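Local structure of signal recognition particle 54 kDa protein (7EPK) at residues A[100-105]-A[236-241]. The protein is the 54 kDa protein of an archaeal signal recognition particle, a multidomain protein with a P-loop GTPase domain that holds GDP in this model. Sequence-based numbering, arbitrary orientation.
Sequences LLVGVQ and TPIGSI. With GDP (guanosine-5'-diphosphate), chain B.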
# COMPACT_ATOMS: atom_id res chain seq x y z
N LEU A 100 24.72 0.56 1.74
CA LEU A 100 25.51 1.60 2.44
C LEU A 100 24.58 2.54 3.20
O LEU A 100 23.88 3.33 2.57
CB LEU A 100 26.36 2.37 1.42
CG LEU A 100 27.21 3.51 2.01
CD1 LEU A 100 28.19 2.99 3.03
CD2 LEU A 100 27.94 4.28 0.91
N LEU A 101 24.65 2.51 4.53
CA LEU A 101 24.01 3.53 5.41
C LEU A 101 24.76 4.88 5.31
O LEU A 101 25.99 4.91 5.19
CB LEU A 101 24.00 2.96 6.83
CG LEU A 101 22.79 2.09 7.17
CD1 LEU A 101 22.28 1.33 5.95
CD2 LEU A 101 23.09 1.15 8.31
N VAL A 102 24.04 5.99 5.30
CA VAL A 102 24.63 7.35 5.34
C VAL A 102 23.68 8.20 6.19
O VAL A 102 22.56 7.74 6.43
CB VAL A 102 24.88 7.95 3.93
CG1 VAL A 102 25.84 7.10 3.11
CG2 VAL A 102 23.60 8.20 3.14
N GLY A 103 24.16 9.35 6.67
CA GLY A 103 23.48 10.14 7.71
C GLY A 103 24.47 10.72 8.70
O GLY A 103 25.62 10.28 8.70
N VAL A 104 24.01 11.69 9.50
CA VAL A 104 24.78 12.39 10.57
C VAL A 104 24.61 11.66 11.89
O VAL A 104 23.50 11.12 12.17
CB VAL A 104 24.36 13.87 10.75
CG1 VAL A 104 24.51 14.66 9.46
CG2 VAL A 104 22.94 13.99 11.29
N GLN A 105 25.65 11.75 12.72
CA GLN A 105 25.78 11.03 14.01
C GLN A 105 24.55 11.38 14.85
O GLN A 105 24.00 12.48 14.67
CB GLN A 105 27.12 11.39 14.64
CG GLN A 105 27.47 10.58 15.89
CD GLN A 105 28.92 10.74 16.27
OE1 GLN A 105 29.67 11.53 15.68
NE2 GLN A 105 29.35 9.97 17.26
N THR A 236 26.75 10.44 -2.36
CA THR A 236 26.24 9.07 -2.57
C THR A 236 24.76 9.16 -2.91
O THR A 236 23.93 9.24 -1.98
CB THR A 236 26.48 8.22 -1.31
OG1 THR A 236 25.79 8.88 -0.25
CG2 THR A 236 27.95 8.07 -0.98
N PRO A 237 24.40 9.22 -4.22
CA PRO A 237 23.00 9.22 -4.64
C PRO A 237 22.11 8.31 -3.78
O PRO A 237 22.34 7.12 -3.77
CB PRO A 237 23.09 8.72 -6.09
CG PRO A 237 24.40 9.34 -6.57
CD PRO A 237 25.32 9.36 -5.36
N ILE A 238 21.15 8.90 -3.07
CA ILE A 238 20.22 8.18 -2.16
C ILE A 238 19.24 7.34 -2.97
O ILE A 238 18.67 7.87 -3.94
CB ILE A 238 19.43 9.14 -1.26
CG1 ILE A 238 20.32 10.13 -0.50
CG2 ILE A 238 18.51 8.34 -0.36
CD1 ILE A 238 21.45 9.49 0.25
N GLY A 239 19.00 6.11 -2.52
CA GLY A 239 18.05 5.15 -3.12
C GLY A 239 17.01 4.75 -2.10
O GLY A 239 15.93 4.30 -2.51
N SER A 240 17.30 4.92 -0.81
CA SER A 240 16.36 4.61 0.29
C SER A 240 16.35 5.75 1.32
O SER A 240 17.36 6.50 1.40
CB SER A 240 16.73 3.30 0.92
OG SER A 240 16.28 2.24 0.10
N ILE A 241 15.24 5.88 2.06
CA ILE A 241 15.19 6.72 3.30
C ILE A 241 14.59 5.87 4.40
O ILE A 241 13.59 5.17 4.17
CB ILE A 241 14.40 8.03 3.10
CG1 ILE A 241 15.16 8.98 2.17
CG2 ILE A 241 14.11 8.68 4.45
CD1 ILE A 241 14.39 10.20 1.75
PB GDP B . 24.32 7.03 15.00
O1B GDP B . 25.36 8.00 15.51
O2B GDP B . 23.61 7.59 13.78
O3B GDP B . 24.79 5.60 14.81
O3A GDP B . 23.16 6.88 16.12
PA GDP B . 23.03 5.65 17.17
O1A GDP B . 24.33 5.65 17.96
O2A GDP B . 22.45 4.41 16.53
O5' GDP B . 21.87 6.08 18.18
C5' GDP B . 21.78 7.41 18.72
C4' GDP B . 20.59 7.42 19.68
O4' GDP B . 19.39 7.24 18.92
C3' GDP B . 20.66 6.25 20.65
O3' GDP B . 20.38 6.72 21.97
C2' GDP B . 19.62 5.26 20.16
O2' GDP B . 19.10 4.48 21.25
C1' GDP B . 18.59 6.18 19.49
N9 GDP B . 17.63 5.63 18.47
C8 GDP B . 17.91 5.11 17.26
N7 GDP B . 16.78 4.75 16.59
C5 GDP B . 15.75 5.07 17.37
C6 GDP B . 14.29 4.96 17.27
O6 GDP B . 13.76 4.46 16.26
N1 GDP B . 13.55 5.39 18.30
C2 GDP B . 14.10 5.92 19.41
N2 GDP B . 13.28 6.34 20.40
N3 GDP B . 15.44 6.05 19.57
C4 GDP B . 16.30 5.64 18.59
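Val102 meets the second segment with both of its methyls. CG2 touches CD1 of Ile238 at 3.8 Å, the two side chains crossing at a slant, while CG1 lies 3.8 Å from OG1 of Thr236. That hydroxyl sits between its own backbone N and carbonyl carbon (chi1 59°) and is hydrogen-bonded to the carbonyl O of Phe232, in the helix that ends just before Thr236, so a buried polar atom is satisfied even where it faces a valine. The threonine's other branch, CG2, reaches the end of Leu100, 4.2 Å from CD2. No hydrogen bond joins the two segments; strand 212-218 lies between strands 97-102 and 240-244, all three parallel, in the sheet of this P-loop GTPase domain, and its Val213 also touches both Val102 and Thr236. The contact therefore bridges over an intervening strand, at the point where helix 225-235 gives way to the loop leading into strand 240-244. Ile238 bends at its tip (chi2 -51°), bringing CD1 to the valine, and also rests on Leu215. The contact is small, 119 Å² in all, made by a few atoms of four buried side chains; Pro237 and Gly239, either side of Ile238 in the chain, are exposed to solvent. Beyond Val102 the first segment parts from the second. It runs through Gly103, whose carbonyl O accepts a hydrogen bond from Lys109 NZ, consistent with the start of a Walker A loop, to partly exposed Val104, resting on Leu228 and Phe232, and Gln105, whose CG comes within 3.4 Å of GDP O1B.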